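Local coordinates for protein ComZ (Thermus thermophilus, PDB 6QVI) that is a competence-associated pilin that probably serves as a DNA receptor at the pilus tip during natural transformation, at residues T109-G114 with R122-F127; T126-N131 with Q519-E524. One frame throughout, in Å; residues are numbered along the deposited sequence.

Contact 1. Residues T109-G114 with R122-F127; sequences TLVSEG and RVQATF
Four backbone hydrogen bonds join 109-114 to 122-127, two around each hydrogen-bonded pair. Leu-110 N reaches Ala-125 O at 2.8 Å, and Ala-125 N returns to Leu-110 O at 2.9 Å. Between Ser-112 and Val-123 the bonds are nearly straight, but Val-123 N meets Ser-112 O from above the carbonyl plane. Glu-113 and Arg-122 run side by side, and their salt bridge is loose, with Glu-113 OE1 3.6 Å from Arg-122 NH1 and the two planar groups turned 45° apart. Val-111 CG1 lies over one face of the Arg-122 guanidinium, offset toward its rim. Thr-109 OG1, anti to its carbonyl carbon (chi1 -59°), forms a weak hydrogen bond with Thr-126 OG1 at 3.3 Å, while its CG2 approaches Gln-124 NE2 obliquely. An alanine here would remove the hydroxyl and methyl of Thr-109, and would probably leave this end of the hairpin less firmly tied to Thr-126 and Gln-124. Val-111 CG2 packs alongside Gln-124, 3.4 Å from its CB. On the face carrying Leu-110, Ser-112, Val-123 and Ala-125, Leu-110 CB meets the edge of the Phe-127 ring at CE1 (3.8 Å). This face turns to helix 12-40, where Ser-112 OG bonds Ala-21 O. The chemistry thus divides this antiparallel beta hairpin: a largely apolar side against the helix, and a side of hydroxyl, amide and charged groups around Val-111.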
ATOM      1  N   THR A 109       3.124  26.823   9.892  1.00 48.69           N
ATOM      2  CA  THR A 109       3.328  28.251   9.607  1.00 45.56           C
ATOM      3  C   THR A 109       4.757  28.447   9.129  1.00 45.81           C
ATOM      4  O   THR A 109       5.714  28.064   9.819  1.00 50.19           O
ATOM      5  CB  THR A 109       3.030  29.141  10.839  1.00 49.69           C
ATOM      6  OG1 THR A 109       1.657  28.956  11.286  1.00 48.07           O
ATOM      7  CG2 THR A 109       3.292  30.660  10.549  1.00 47.67           C
ATOM      8  N   LEU A 110       4.892  29.002   7.928  1.00 40.41           N
ATOM      9  CA  LEU A 110       6.190  29.385   7.362  1.00 53.77           C
ATOM     10  C   LEU A 110       6.382  30.898   7.553  1.00 54.94           C
ATOM     11  O   LEU A 110       5.499  31.683   7.188  1.00 57.05           O
ATOM     12  CB  LEU A 110       6.253  29.028   5.882  1.00 38.06           C
ATOM     13  CG  LEU A 110       7.578  29.195   5.151  1.00 50.70           C
ATOM     14  CD1 LEU A 110       8.823  28.569   5.851  1.00 50.43           C
ATOM     15  CD2 LEU A 110       7.444  28.773   3.710  1.00 51.45           C
ATOM     16  N   VAL A 111       7.487  31.302   8.187  1.00 54.13           N
ATOM     17  CA  VAL A 111       7.745  32.716   8.494  1.00 55.86           C
ATOM     18  C   VAL A 111       9.110  33.127   7.951  1.00 51.97           C
ATOM     19  O   VAL A 111      10.125  32.480   8.245  1.00 51.26           O
ATOM     20  CB  VAL A 111       7.663  32.996  10.012  1.00 52.51           C
ATOM     21  CG1 VAL A 111       8.369  34.255  10.374  1.00 55.75           C
ATOM     22  CG2 VAL A 111       6.261  33.141  10.439  1.00 56.36           C
ATOM     23  N   SER A 112       9.128  34.221   7.226  1.00 48.53           N
ATOM     24  CA  SER A 112      10.331  34.758   6.671  1.00 60.30           C
ATOM     25  C   SER A 112      10.504  36.214   7.050  1.00 61.06           C
ATOM     26  O   SER A 112       9.843  37.046   6.526  1.00 55.94           O
ATOM     27  CB  SER A 112      10.255  34.606   5.168  1.00 67.71           C
ATOM     28  OG  SER A 112      10.774  35.704   4.483  1.00 73.45           O
ATOM     29  N   GLU A 113      11.406  36.505   7.970  1.00 67.46           N
ATOM     30  CA  GLU A 113      11.707  37.859   8.398  1.00 58.34           C
ATOM     31  C   GLU A 113      12.744  38.434   7.487  1.00 57.00           C
ATOM     32  O   GLU A 113      13.819  37.961   7.470  1.00 52.39           O
ATOM     33  CB  GLU A 113      12.326  37.831   9.776  1.00 66.20           C
ATOM     34  CG  GLU A 113      11.385  37.480  10.901  1.00 85.24           C
ATOM     35  CD  GLU A 113      12.088  37.294  12.229  1.00103.06           C
ATOM     36  OE1 GLU A 113      11.810  36.311  12.933  1.00106.55           O
ATOM     37  OE2 GLU A 113      12.922  38.133  12.583  1.00112.06           O
ATOM     38  N   GLY A 114      12.447  39.482   6.754  1.00 56.83           N
ATOM     39  CA  GLY A 114      13.428  40.054   5.858  1.00 65.71           C
ATOM     40  C   GLY A 114      13.906  41.441   6.215  1.00 62.72           C
ATOM     41  O   GLY A 114      13.244  42.156   6.910  1.00 52.47           O
ATOM     42  N   ARG A 122       8.228  41.357   7.633  1.00 53.64           N
ATOM     43  CA  ARG A 122       7.943  39.985   8.022  1.00 51.04           C
ATOM     44  C   ARG A 122       6.757  39.499   7.197  1.00 50.63           C
ATOM     45  O   ARG A 122       5.704  40.169   7.156  1.00 50.21           O
ATOM     46  CB  ARG A 122       7.621  39.951   9.517  1.00 60.61           C
ATOM     47  CG  ARG A 122       7.577  38.636  10.216  1.00 69.43           C
ATOM     48  CD  ARG A 122       7.332  38.936  11.678  1.00 78.12           C
ATOM     49  NE  ARG A 122       6.479  37.936  12.289  1.00 86.62           N
ATOM     50  CZ  ARG A 122       6.944  36.910  12.984  1.00 95.19           C
ATOM     51  NH1 ARG A 122       8.259  36.765  13.160  1.00 99.14           N
ATOM     52  NH2 ARG A 122       6.092  36.037  13.506  1.00 95.87           N
ATOM     53  N   VAL A 123       6.905  38.343   6.551  1.00 45.92           N
ATOM     54  CA  VAL A 123       5.765  37.772   5.839  1.00 58.10           C
ATOM     55  C   VAL A 123       5.587  36.315   6.245  1.00 55.63           C
ATOM     56  O   VAL A 123       6.551  35.583   6.509  1.00 57.17           O
ATOM     57  CB  VAL A 123       5.915  37.894   4.303  1.00 60.27           C
ATOM     58  CG1 VAL A 123       6.290  39.301   3.945  1.00 60.69           C
ATOM     59  CG2 VAL A 123       6.886  36.906   3.735  1.00 52.74           C
ATOM     60  N   GLN A 124       4.349  35.862   6.239  1.00 56.46           N
ATOM     61  CA  GLN A 124       4.152  34.533   6.785  1.00 61.17           C
ATOM     62  C   GLN A 124       2.935  33.891   6.149  1.00 55.45           C
ATOM     63  O   GLN A 124       2.032  34.594   5.679  1.00 47.52           O
ATOM     64  CB  GLN A 124       4.025  34.606   8.307  1.00 54.43           C
ATOM     65  CG  GLN A 124       2.700  34.940   8.874  1.00 56.28           C
ATOM     66  CD  GLN A 124       2.699  34.762  10.396  1.00 66.52           C
ATOM     67  OE1 GLN A 124       3.720  34.988  11.053  1.00 63.48           O
ATOM     68  NE2 GLN A 124       1.574  34.308  10.952  1.00 73.38           N
ATOM     69  N   ALA A 125       2.957  32.551   6.082  1.00 49.61           N
ATOM     70  CA  ALA A 125       1.837  31.773   5.552  1.00 49.81           C
ATOM     71  C   ALA A 125       1.571  30.534   6.391  1.00 51.20           C
ATOM     72  O   ALA A 125       2.503  29.841   6.837  1.00 48.51           O
ATOM     73  CB  ALA A 125       2.078  31.350   4.102  1.00 47.11           C
ATOM     74  N   THR A 126       0.288  30.245   6.564  1.00 45.98           N
ATOM     75  CA  THR A 126      -0.138  29.042   7.247  1.00 56.79           C
ATOM     76  C   THR A 126      -0.692  28.050   6.231  1.00 53.83           C
ATOM     77  O   THR A 126      -1.622  28.372   5.476  1.00 45.78           O
ATOM     78  CB  THR A 126      -1.229  29.332   8.262  1.00 66.52           C
ATOM     79  OG1 THR A 126      -0.697  30.153   9.299  1.00 68.81           O
ATOM     80  CG2 THR A 126      -1.728  28.009   8.857  1.00 78.28           C
ATOM     81  N   PHE A 127      -0.185  26.821   6.293  1.00 53.46           N
ATOM     82  CA  PHE A 127      -0.631  25.745   5.430  1.00 65.60           C
ATOM     83  C   PHE A 127      -1.276  24.638   6.239  1.00 61.61           C
ATOM     84  O   PHE A 127      -0.949  24.419   7.404  1.00 51.34           O
ATOM     85  CB  PHE A 127       0.510  25.149   4.634  1.00 67.66           C
ATOM     86  CG  PHE A 127       1.371  26.134   4.006  1.00 70.79           C
ATOM     87  CD1 PHE A 127       2.373  26.749   4.729  1.00 70.66           C
ATOM     88  CD2 PHE A 127       1.192  26.457   2.673  1.00 71.55           C
ATOM     89  CE1 PHE A 127       3.196  27.678   4.132  1.00 65.68           C
ATOM     90  CE2 PHE A 127       2.005  27.399   2.081  1.00 73.03           C
ATOM     91  CZ  PHE A 127       3.013  28.000   2.812  1.00 66.26           C
TER

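Contact 2. Residues T126-N131 with Q519-E524; sequences TFRISN and QVLSYE
The short strand axes pass 4.5 Å apart and antiparallel, at 159°, and a classic beta bulge interrupts the pairing where Leu-521 and Ser-522 both face Thr-126. At Leu-521, the first of the two bulge residues, psi is -25°, the helix-like value usual at the first position of a classic bulge. Its side chain crosses Thr-126 obliquely, Leu-521 CB lying 4.1 Å from Thr-126 CG2, while Leu-521 N gives Thr-126 O a 2.7 Å hydrogen bond almost along the C=O axis. The same carbonyl takes a weak bond from Ser-522 N. Ser-522 OG comes 3.4 Å from Thr-126 CB, in a pair closed by Thr-126 N bonding Ser-522 O (3.1 Å) from above that carbonyl plane. Leu-521 also extends CD1 over one face of the Arg-128 guanidinium, which the Arg-128 chain, bent at chi2 and chi3, brings beneath it. Arg-128 N bonds Gln-519 O at 2.9 Å, and Gln-519 N returns to Arg-128 O at 3.0 Å. On the face carrying Phe-127 and Val-520, these two side chains point the same way, with ring atom Phe-127 CE2 3.7 Å from Val-520 CG2.

Phe-127 carries this packing inward: its ring also meets Phe-518 and touches Lys-29 of helix 12-40. Farther along strand 517-529, Tyr-523 OH reaches the same helix through a hydrogen bond to Glu-22. Leu-521 and Arg-128 both reach Leu-107. Backbone pairing sets the strand order, with Phe-127 bonded to Phe-108 on one edge of strand 120-130 and Gln-519 and Val-520 paired along the other.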
ATOM      1  N   THR A 126       0.288  30.245   6.564  1.00 45.98           N
ATOM      2  CA  THR A 126      -0.138  29.042   7.247  1.00 56.79           C
ATOM      3  C   THR A 126      -0.692  28.050   6.231  1.00 53.83           C
ATOM      4  O   THR A 126      -1.622  28.372   5.476  1.00 45.78           O
ATOM      5  CB  THR A 126      -1.229  29.332   8.262  1.00 66.52           C
ATOM      6  OG1 THR A 126      -0.697  30.153   9.299  1.00 68.81           O
ATOM      7  CG2 THR A 126      -1.728  28.009   8.857  1.00 78.28           C
ATOM      8  N   PHE A 127      -0.185  26.821   6.293  1.00 53.46           N
ATOM      9  CA  PHE A 127      -0.631  25.745   5.430  1.00 65.60           C
ATOM     10  C   PHE A 127      -1.276  24.638   6.239  1.00 61.61           C
ATOM     11  O   PHE A 127      -0.949  24.419   7.404  1.00 51.34           O
ATOM     12  CB  PHE A 127       0.510  25.149   4.634  1.00 67.66           C
ATOM     13  CG  PHE A 127       1.371  26.134   4.006  1.00 70.79           C
ATOM     14  CD1 PHE A 127       2.373  26.749   4.729  1.00 70.66           C
ATOM     15  CD2 PHE A 127       1.192  26.457   2.673  1.00 71.55           C
ATOM     16  CE1 PHE A 127       3.196  27.678   4.132  1.00 65.68           C
ATOM     17  CE2 PHE A 127       2.005  27.399   2.081  1.00 73.03           C
ATOM     18  CZ  PHE A 127       3.013  28.000   2.812  1.00 66.26           C
ATOM     19  N   ARG A 128      -2.023  23.813   5.545  1.00 70.46           N
ATOM     20  CA  ARG A 128      -2.569  22.613   6.116  1.00 64.78           C
ATOM     21  C   ARG A 128      -2.006  21.608   5.152  1.00 56.89           C
ATOM     22  O   ARG A 128      -2.237  21.693   3.987  1.00 52.60           O
ATOM     23  CB  ARG A 128      -4.065  22.618   6.073  1.00 68.06           C
ATOM     24  CG  ARG A 128      -4.640  21.282   5.692  1.00 78.90           C
ATOM     25  CD  ARG A 128      -5.707  20.846   6.660  1.00 80.88           C
ATOM     26  NE  ARG A 128      -6.667  21.896   6.916  1.00 93.83           N
ATOM     27  CZ  ARG A 128      -7.187  22.122   8.108  1.00 97.04           C
ATOM     28  NH1 ARG A 128      -6.827  21.360   9.130  1.00 95.05           N
ATOM     29  NH2 ARG A 128      -8.058  23.104   8.274  1.00 96.73           N
ATOM     30  N   ILE A 129      -1.231  20.672   5.649  1.00 49.56           N
ATOM     31  CA  ILE A 129      -0.551  19.689   4.821  1.00 58.59           C
ATOM     32  C   ILE A 129      -0.816  18.302   5.369  1.00 67.27           C
ATOM     33  O   ILE A 129      -0.520  18.022   6.538  1.00 59.38           O
ATOM     34  CB  ILE A 129       0.965  19.916   4.745  1.00 57.66           C
ATOM     35  CG1 ILE A 129       1.266  21.374   4.375  1.00 61.28           C
ATOM     36  CG2 ILE A 129       1.610  18.921   3.772  1.00 50.33           C
ATOM     37  CD1 ILE A 129       2.745  21.615   4.319  1.00 46.33           C
ATOM     38  N   SER A 130      -1.339  17.413   4.512  1.00 69.87           N
ATOM     39  CA  SER A 130      -1.522  16.018   4.884  1.00 71.10           C
ATOM     40  C   SER A 130      -1.132  15.144   3.703  1.00 71.26           C
ATOM     41  O   SER A 130      -1.399  15.499   2.548  1.00 77.44           O
ATOM     42  CB  SER A 130      -2.962  15.783   5.354  1.00 66.97           C
ATOM     43  OG  SER A 130      -3.889  15.929   4.294  1.00 72.74           O
ATOM     44  N   ASN A 131      -0.434  14.045   3.985  1.00 73.60           N
ATOM     45  CA  ASN A 131      -0.007  13.126   2.931  1.00 74.12           C
ATOM     46  C   ASN A 131      -0.983  11.957   2.729  1.00 77.22           C
ATOM     47  O   ASN A 131      -1.840  11.657   3.565  1.00 64.20           O
ATOM     48  CB  ASN A 131       1.395  12.596   3.251  1.00 71.43           C
ATOM     49  CG  ASN A 131       2.490  13.629   2.964  1.00 87.26           C
ATOM     50  OD1 ASN A 131       2.860  13.849   1.805  1.00 89.70           O
ATOM     51  ND2 ASN A 131       2.991  14.294   4.025  1.00 78.47           N
ATOM     52  N   GLN A 519      -2.734  23.025   1.346  1.00 58.66           N
ATOM     53  CA  GLN A 519      -3.635  24.148   1.169  1.00 64.51           C
ATOM     54  C   GLN A 519      -3.213  25.353   2.016  1.00 67.94           C
ATOM     55  O   GLN A 519      -2.872  25.206   3.193  1.00 61.09           O
ATOM     56  CB  GLN A 519      -5.079  23.725   1.459  1.00 68.48           C
ATOM     57  CG  GLN A 519      -5.944  24.897   1.825  1.00 75.47           C
ATOM     58  CD  GLN A 519      -7.366  24.711   1.374  1.00 79.66           C
ATOM     59  OE1 GLN A 519      -7.650  24.829   0.169  1.00 76.15           O
ATOM     60  NE2 GLN A 519      -8.275  24.525   2.313  1.00 82.93           N
ATOM     61  N   VAL A 520      -3.302  26.551   1.427  1.00 64.03           N
ATOM     62  CA  VAL A 520      -2.937  27.788   2.120  1.00 64.76           C
ATOM     63  C   VAL A 520      -4.141  28.278   2.906  1.00 62.19           C
ATOM     64  O   VAL A 520      -5.177  28.601   2.316  1.00 66.64           O
ATOM     65  CB  VAL A 520      -2.490  28.894   1.144  1.00 53.44           C
ATOM     66  CG1 VAL A 520      -2.362  30.200   1.912  1.00 56.58           C
ATOM     67  CG2 VAL A 520      -1.165  28.570   0.498  1.00 43.34           C
ATOM     68  N   LEU A 521      -3.987  28.396   4.228  1.00 55.98           N
ATOM     69  CA  LEU A 521      -5.084  28.863   5.068  1.00 61.71           C
ATOM     70  C   LEU A 521      -5.041  30.365   5.289  1.00 70.07           C
ATOM     71  O   LEU A 521      -6.081  30.978   5.540  1.00 75.58           O
ATOM     72  CB  LEU A 521      -5.080  28.170   6.436  1.00 66.24           C
ATOM     73  CG  LEU A 521      -5.262  26.640   6.513  1.00 65.70           C
ATOM     74  CD1 LEU A 521      -5.403  26.202   7.947  1.00 59.35           C
ATOM     75  CD2 LEU A 521      -6.432  26.143   5.681  1.00 64.35           C
ATOM     76  N   SER A 522      -3.864  30.969   5.187  1.00 68.55           N
ATOM     77  CA  SER A 522      -3.742  32.396   5.400  1.00 48.20           C
ATOM     78  C   SER A 522      -2.411  32.890   4.880  1.00 51.76           C
ATOM     79  O   SER A 522      -1.427  32.150   4.806  1.00 51.89           O
ATOM     80  CB  SER A 522      -3.895  32.748   6.872  1.00 48.34           C
ATOM     81  OG  SER A 522      -2.748  32.328   7.564  1.00 58.15           O
ATOM     82  N   TYR A 523      -2.373  34.175   4.568  1.00 56.58           N
ATOM     83  CA  TYR A 523      -1.112  34.770   4.160  1.00 47.53           C
ATOM     84  C   TYR A 523      -1.055  36.207   4.644  1.00 53.69           C
ATOM     85  O   TYR A 523      -2.056  36.930   4.588  1.00 50.45           O
ATOM     86  CB  TYR A 523      -0.979  34.663   2.664  1.00 36.72           C
ATOM     87  CG  TYR A 523      -0.043  35.627   2.052  1.00 51.58           C
ATOM     88  CD1 TYR A 523       1.263  35.257   1.750  1.00 50.86           C
ATOM     89  CD2 TYR A 523      -0.464  36.897   1.713  1.00 60.72           C
ATOM     90  CE1 TYR A 523       2.113  36.147   1.130  1.00 60.77           C
ATOM     91  CE2 TYR A 523       0.377  37.781   1.105  1.00 67.35           C
ATOM     92  CZ  TYR A 523       1.654  37.419   0.826  1.00 69.38           C
ATOM     93  OH  TYR A 523       2.455  38.370   0.238  1.00 85.58           O
ATOM     94  N   GLU A 524       0.116  36.607   5.129  1.00 55.08           N
ATOM     95  CA  GLU A 524       0.231  37.903   5.766  1.00 46.92           C
ATOM     96  C   GLU A 524       1.614  38.525   5.561  1.00 49.12           C
ATOM     97  O   GLU A 524       2.633  37.828   5.592  1.00 50.79           O
ATOM     98  CB  GLU A 524      -0.100  37.709   7.241  1.00 47.80           C
ATOM     99  CG  GLU A 524       0.523  38.651   8.219  1.00 72.60           C
ATOM    100  CD  GLU A 524       0.087  38.353   9.654  1.00 90.34           C
ATOM    101  OE1 GLU A 524      -0.312  37.187   9.945  1.00 91.05           O
ATOM    102  OE2 GLU A 524       0.135  39.295  10.484  1.00102.19           O
TER

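Overall arrangement
Contacts 1 and 2 have centres 11 Å apart in one antiparallel sheet and share Thr-126 and Phe-127. Of the three strands involved, 120-130 is the middle one, paired with 107-115 in contact 1 and 517-529 in contact 2; a probable hydrogen bond from Gln-124 N to Glu-524 O continues the second pairing alongside the first. In sequence the hairpin of contact 1 comes first, whereas contact 2 joins segments 388 residues apart. The chain leaves the sheet after 120-130, builds the many strands consistent with the beta-solenoid domain, and returns as 517-529. Contact 2 therefore closes this sheet, which probably belongs to the pseudopilin-like domain and packs against helix 12-40, around that large insertion.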